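PDB 4ZK3: serpin B3 from Homo sapiens, which belongs to the serpin family of protease inhibitors and, as Pso p27, forms large aggregates implicated in psoriasis. Local coordinates for residues A263-L266 and M267-S271; F13-F16 and Q17-K21. All coordinates share one frame; numbering follows the deposited sequence.

Contact 1: A263-L266 and M267-S271; sequences AEKL and MEWTS
Leu266 O, at the C-terminal end of the short helix 263-269, is gripped twice by one residue, Thr270. The hydroxyl OG1 of Thr270 donates to Leu266 O over 2.7 Å, while Thr270 N reaches the same oxygen at 3.0 Å from the opposite face of the carbonyl plane; the hydroxyl stands 38° out of that plane and so does not use a lone pair. A chi1 of 72° sets OG1 between the backbone N and the carbonyl carbon, where it turns back onto the preceding turn of helix. The same rotation leaves the methyl CG2 facing the leucine, and Leu266 CD1 and Thr270 CG2 press together at 3.5 Å, closer than ordinary van der Waals contact.

One residue back, Lys265 and Trp269 make the second i to i+4 pair. Their backbones are joined by a nearly straight bond from Trp269 N to Lys265 O, and that carbonyl oxygen also sits over one face of the indole, displaced toward its rim. The lysine chain lies across this ring: Lys265 CB hangs almost squarely above the six-membered ring of Trp269, 3.9 Å from its centroid, in a CH-pi contact, and Lys265 CD comes down to 3.5 Å from Trp269 CZ2. Bends at chi2 and chi3 steer the ammonium to a water in the plane of the indole edge, to which Lys265 NZ donates at 3.1 Å and Trp269 NE1 more weakly.

On the flank toward helix 4-19, Met267 CE rests on Ala263 CB at 3.9 Å. Past Thr270, which is the first residue to leave helical angles, Ser271 OG returns a bond to Glu268 O. A hydroxyl folded onto the i-4 carbonyl is a familiar feature of serine and threonine in helices, here at the last turn of a short, partly buried helix of the serpin fold.

Contact 2: F13-F16 and Q17-K21; sequences FDLF and QQFRK
Phe16, Gln17 and Leu15 bury the most surface in this contact, near the C-terminal end of helix 4-19, with Arg20 and Phe19 as partners one helical turn on. The methylenes of the arginine approach the Phe16 ring obliquely, where Arg20 CD and CG each lie 3.7 Å from Phe16 CE2. These two carbons make the nearest approach; the guanidinium plane is inclined by 27° to the ring. Phe16 projects its ring this way because CG stands anti to the backbone N (chi1 -174°); the backbones beneath are tied by Arg20 N to Phe16 O at 2.9 Å.

Gln17 bends at chi2, which brings its amide back alongside, with Gln17 NE2 4.1 Å from Phe16 CD2. Its methylene CG packs on Phe13 O, the acceptor for Gln17 N.

Leu15 faces Phe19 on another side of the helix. Leu15 CB touches Phe19 CE2 at 3.8 Å, and Leu15 O lies 3.4 Å above the phenyl plane of Phe19, toward the rim, while accepting the backbone N of Phe19 in its carbonyl plane. A water bridges Asp14 O and Gln18 NE2, accepting from the amide at 3.0 Å.

Beyond the segments, Phe19 stacks on Tyr293 and meets Tyr29 edge-to-face, and the carboxylate of Asp14 is bonded to His58. Pairs spaced i to i+4 are the ordinary near neighbours of a helix; here the helix is amphipathic, the N-terminal helix of the serpin fold, with buried phenylalanines set against partly exposed Asp14, Gln17, Gln18 and Arg20.

Followed from the N terminus, contact 2 comes first, within helix 4-19, and contact 1 opens some 240 residues later in helix 263-269. Neither closes a long loop: each is confined to a turn or two of its own helix, and the two stand in series without nesting or crossing. Their centres are about 18 Å apart, yet the helices meet directly, since Phe13 of contact 2 packs its ring against contact 1, with Leu266 CD2 3.5 Å from Phe13 CZ. Ala263 and Met267 extend this seam toward Thr9, Lys10 and Glu6. Two helices distant in sequence are thereby joined, while residues 13-21 also reach strand 27-29 and helix 296-302.

Contact 1: A263-L266 and M267-S271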
loop_
_atom_site.group_PDB
_atom_site.type_symbol
_atom_site.label_atom_id
_atom_site.label_comp_id
_atom_site.label_asym_id
_atom_site.label_seq_id
_atom_site.Cartn_x
_atom_site.Cartn_y
_atom_site.Cartn_z
ATOM N N ALA A 263 14.553 0.635 -5.634
ATOM C CA ALA A 263 14.417 -0.306 -4.532
ATOM C C ALA A 263 15.794 -0.583 -3.918
ATOM O O ALA A 263 15.970 -0.611 -2.702
ATOM C CB ALA A 263 13.773 -1.608 -5.014
ATOM N N GLU A 264 16.789 -0.781 -4.784
ATOM C CA GLU A 264 18.153 -1.082 -4.357
ATOM C C GLU A 264 18.701 0.048 -3.480
ATOM O O GLU A 264 19.163 -0.198 -2.395
ATOM C CB GLU A 264 18.977 -1.294 -5.638
ATOM C CG GLU A 264 20.429 -1.685 -5.516
ATOM C CD GLU A 264 21.015 -1.863 -6.918
ATOM O OE1 GLU A 264 20.942 -0.876 -7.661
ATOM O OE2 GLU A 264 21.461 -2.978 -7.302
ATOM N N LYS A 265 18.536 1.299 -3.908
ATOM C CA LYS A 265 18.977 2.467 -3.144
ATOM C C LYS A 265 18.216 2.646 -1.824
ATOM O O LYS A 265 18.823 2.938 -0.775
ATOM C CB LYS A 265 18.793 3.761 -3.965
ATOM C CG LYS A 265 19.596 3.851 -5.272
ATOM C CD LYS A 265 20.970 4.437 -5.013
ATOM C CE LYS A 265 22.054 3.747 -5.841
ATOM N NZ LYS A 265 23.436 4.137 -5.427
ATOM N N LEU A 266 16.886 2.480 -1.863
ATOM C CA LEU A 266 16.094 2.515 -0.624
ATOM C C LEU A 266 16.610 1.550 0.417
ATOM O O LEU A 266 16.743 1.873 1.611
ATOM C CB LEU A 266 14.644 2.153 -0.912
ATOM C CG LEU A 266 13.621 2.410 0.221
ATOM C CD1 LEU A 266 13.664 3.872 0.616
ATOM C CD2 LEU A 266 12.182 2.094 -0.155
ATOM N N MET A 267 16.896 0.338 -0.037
ATOM C CA MET A 267 17.344 -0.701 0.872
ATOM C C MET A 267 18.662 -0.347 1.496
ATOM O O MET A 267 18.873 -0.594 2.667
ATOM C CB MET A 267 17.382 -2.064 0.180
ATOM C CG MET A 267 15.969 -2.522 -0.195
ATOM S SD MET A 267 15.865 -4.138 -0.974
ATOM C CE MET A 267 14.379 -3.998 -1.988
ATOM N N GLU A 268 19.520 0.309 0.740
ATOM C CA GLU A 268 20.813 0.691 1.275
ATOM C C GLU A 268 20.659 1.799 2.317
ATOM O O GLU A 268 21.055 1.659 3.477
ATOM C CB GLU A 268 21.693 1.157 0.128
ATOM C CG GLU A 268 23.174 1.044 0.415
ATOM C CD GLU A 268 23.997 1.868 -0.539
ATOM O OE1 GLU A 268 23.705 1.808 -1.759
ATOM O OE2 GLU A 268 24.910 2.590 -0.059
ATOM N N TRP A 269 20.034 2.888 1.882
ATOM C CA TRP A 269 19.956 4.128 2.628
ATOM C C TRP A 269 19.147 4.047 3.924
ATOM O O TRP A 269 19.384 4.835 4.862
ATOM C CB TRP A 269 19.333 5.223 1.753
ATOM C CG TRP A 269 20.162 5.569 0.531
ATOM C CD1 TRP A 269 21.495 5.308 0.349
ATOM C CD2 TRP A 269 19.733 6.262 -0.635
ATOM N NE1 TRP A 269 21.904 5.775 -0.871
ATOM C CE2 TRP A 269 20.850 6.382 -1.490
ATOM C CE3 TRP A 269 18.513 6.803 -1.048
ATOM C CZ2 TRP A 269 20.786 7.030 -2.724
ATOM C CZ3 TRP A 269 18.441 7.427 -2.290
ATOM C CH2 TRP A 269 19.571 7.547 -3.105
ATOM N N THR A 270 18.162 3.141 3.953
ATOM C CA THR A 270 17.183 3.138 5.034
ATOM C C THR A 270 17.365 1.931 5.914
ATOM O O THR A 270 16.499 1.637 6.728
ATOM C CB THR A 270 15.727 3.169 4.539
ATOM O OG1 THR A 270 15.403 1.896 3.961
ATOM C CG2 THR A 270 15.503 4.309 3.539
ATOM N N SER A 271 18.488 1.230 5.809
ATOM C CA SER A 271 18.698 0.160 6.755
ATOM C C SER A 271 19.355 0.741 8.018
ATOM O O SER A 271 20.160 1.680 7.944
ATOM C CB SER A 271 19.594 -0.936 6.180
ATOM O OG SER A 271 20.850 -0.352 5.938
HETATM O O HOH W 1 23.972 6.385 -3.412
#

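Contact 2: F13-F16 and Q17-K21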
loop_
_atom_site.group_PDB
_atom_site.type_symbol
_atom_site.label_atom_id
_atom_site.label_comp_id
_atom_site.label_asym_id
_atom_site.label_seq_id
_atom_site.Cartn_x
_atom_site.Cartn_y
_atom_site.Cartn_z
ATOM N N PHE A 13 7.931 0.641 -6.347
ATOM C CA PHE A 13 8.490 1.747 -7.144
ATOM C C PHE A 13 7.940 1.812 -8.570
ATOM O O PHE A 13 7.752 2.934 -9.116
ATOM C CB PHE A 13 10.002 1.720 -7.136
ATOM C CG PHE A 13 10.581 2.209 -5.851
ATOM C CD1 PHE A 13 10.453 3.541 -5.509
ATOM C CD2 PHE A 13 11.192 1.333 -4.950
ATOM C CE1 PHE A 13 10.975 4.017 -4.312
ATOM C CE2 PHE A 13 11.704 1.789 -3.748
ATOM C CZ PHE A 13 11.595 3.137 -3.421
ATOM N N ASP A 14 7.652 0.647 -9.161
ATOM C CA ASP A 14 7.104 0.638 -10.496
ATOM C C ASP A 14 5.751 1.323 -10.411
ATOM O O ASP A 14 5.350 2.061 -11.339
ATOM C CB ASP A 14 6.931 -0.741 -11.098
ATOM C CG ASP A 14 8.235 -1.512 -11.221
ATOM O OD1 ASP A 14 9.344 -0.961 -11.046
ATOM O OD2 ASP A 14 8.114 -2.728 -11.449
ATOM N N LEU A 15 5.034 1.126 -9.298
ATOM C CA LEU A 15 3.741 1.823 -9.170
ATOM C C LEU A 15 3.924 3.300 -9.055
ATOM O O LEU A 15 3.179 4.070 -9.679
ATOM C CB LEU A 15 2.901 1.334 -7.990
ATOM C CG LEU A 15 2.289 -0.048 -8.169
ATOM C CD1 LEU A 15 1.781 -0.572 -6.822
ATOM C CD2 LEU A 15 1.208 -0.191 -9.180
ATOM N N PHE A 16 4.854 3.686 -8.212
ATOM C CA PHE A 16 5.069 5.076 -7.878
ATOM C C PHE A 16 5.310 5.942 -9.131
ATOM O O PHE A 16 4.766 7.030 -9.239
ATOM C CB PHE A 16 6.225 5.210 -6.896
ATOM C CG PHE A 16 6.413 6.599 -6.404
ATOM C CD1 PHE A 16 5.616 7.112 -5.418
ATOM C CD2 PHE A 16 7.351 7.435 -6.984
ATOM C CE1 PHE A 16 5.770 8.405 -4.975
ATOM C CE2 PHE A 16 7.521 8.735 -6.555
ATOM C CZ PHE A 16 6.708 9.231 -5.566
ATOM N N GLN A 17 6.148 5.448 -10.045
ATOM C CA GLN A 17 6.470 6.149 -11.330
ATOM C C GLN A 17 5.219 6.374 -12.182
ATOM O O GLN A 17 5.043 7.423 -12.738
ATOM C CB GLN A 17 7.558 5.381 -12.098
ATOM C CG GLN A 17 8.849 5.072 -11.324
ATOM C CD GLN A 17 9.768 6.264 -10.975
ATOM O OE1 GLN A 17 11.000 6.123 -10.971
ATOM N NE2 GLN A 17 9.202 7.401 -10.657
ATOM N N GLN A 18 4.283 5.451 -12.190
ATOM C CA GLN A 18 3.004 5.691 -12.845
ATOM C C GLN A 18 2.155 6.726 -12.134
ATOM O O GLN A 18 1.602 7.642 -12.779
ATOM C CB GLN A 18 2.217 4.379 -13.033
ATOM C CG GLN A 18 3.000 3.369 -13.884
ATOM C CD GLN A 18 3.300 3.947 -15.275
ATOM O OE1 GLN A 18 2.410 4.507 -15.951
ATOM N NE2 GLN A 18 4.564 3.910 -15.650
ATOM N N PHE A 19 2.099 6.621 -10.805
ATOM C CA PHE A 19 1.292 7.491 -9.987
ATOM C C PHE A 19 1.760 8.948 -10.092
ATOM O O PHE A 19 0.939 9.863 -10.011
ATOM C CB PHE A 19 1.300 7.069 -8.515
ATOM C CG PHE A 19 0.624 5.770 -8.247
ATOM C CD1 PHE A 19 -0.282 5.232 -9.118
ATOM C CD2 PHE A 19 0.895 5.084 -7.071
ATOM C CE1 PHE A 19 -0.871 4.026 -8.864
ATOM C CE2 PHE A 19 0.284 3.890 -6.800
ATOM C CZ PHE A 19 -0.603 3.354 -7.702
ATOM N N ARG A 20 3.041 9.135 -10.296
ATOM C CA ARG A 20 3.586 10.471 -10.503
ATOM C C ARG A 20 2.916 11.274 -11.624
ATOM O O ARG A 20 2.982 12.512 -11.619
ATOM C CB ARG A 20 5.042 10.395 -10.862
ATOM C CG ARG A 20 5.880 9.942 -9.692
ATOM C CD ARG A 20 7.331 9.966 -10.041
ATOM N NE ARG A 20 7.750 11.351 -10.139
ATOM C CZ ARG A 20 8.914 11.749 -10.612
ATOM N NH1 ARG A 20 9.801 10.861 -10.988
ATOM N NH2 ARG A 20 9.207 13.041 -10.672
ATOM N N LYS A 21 2.292 10.576 -12.574
ATOM C CA LYS A 21 1.674 11.214 -13.736
ATOM C C LYS A 21 0.343 11.846 -13.535
ATOM O O LYS A 21 -0.058 12.604 -14.377
ATOM C CB LYS A 21 1.551 10.223 -14.849
ATOM C CG LYS A 21 2.936 9.743 -15.229
ATOM C CD LYS A 21 2.896 8.642 -16.231
ATOM C CE LYS A 21 4.314 8.370 -16.657
ATOM N NZ LYS A 21 4.353 7.029 -17.262
HETATM O O HOH W 2 6.226 2.141 -13.830
#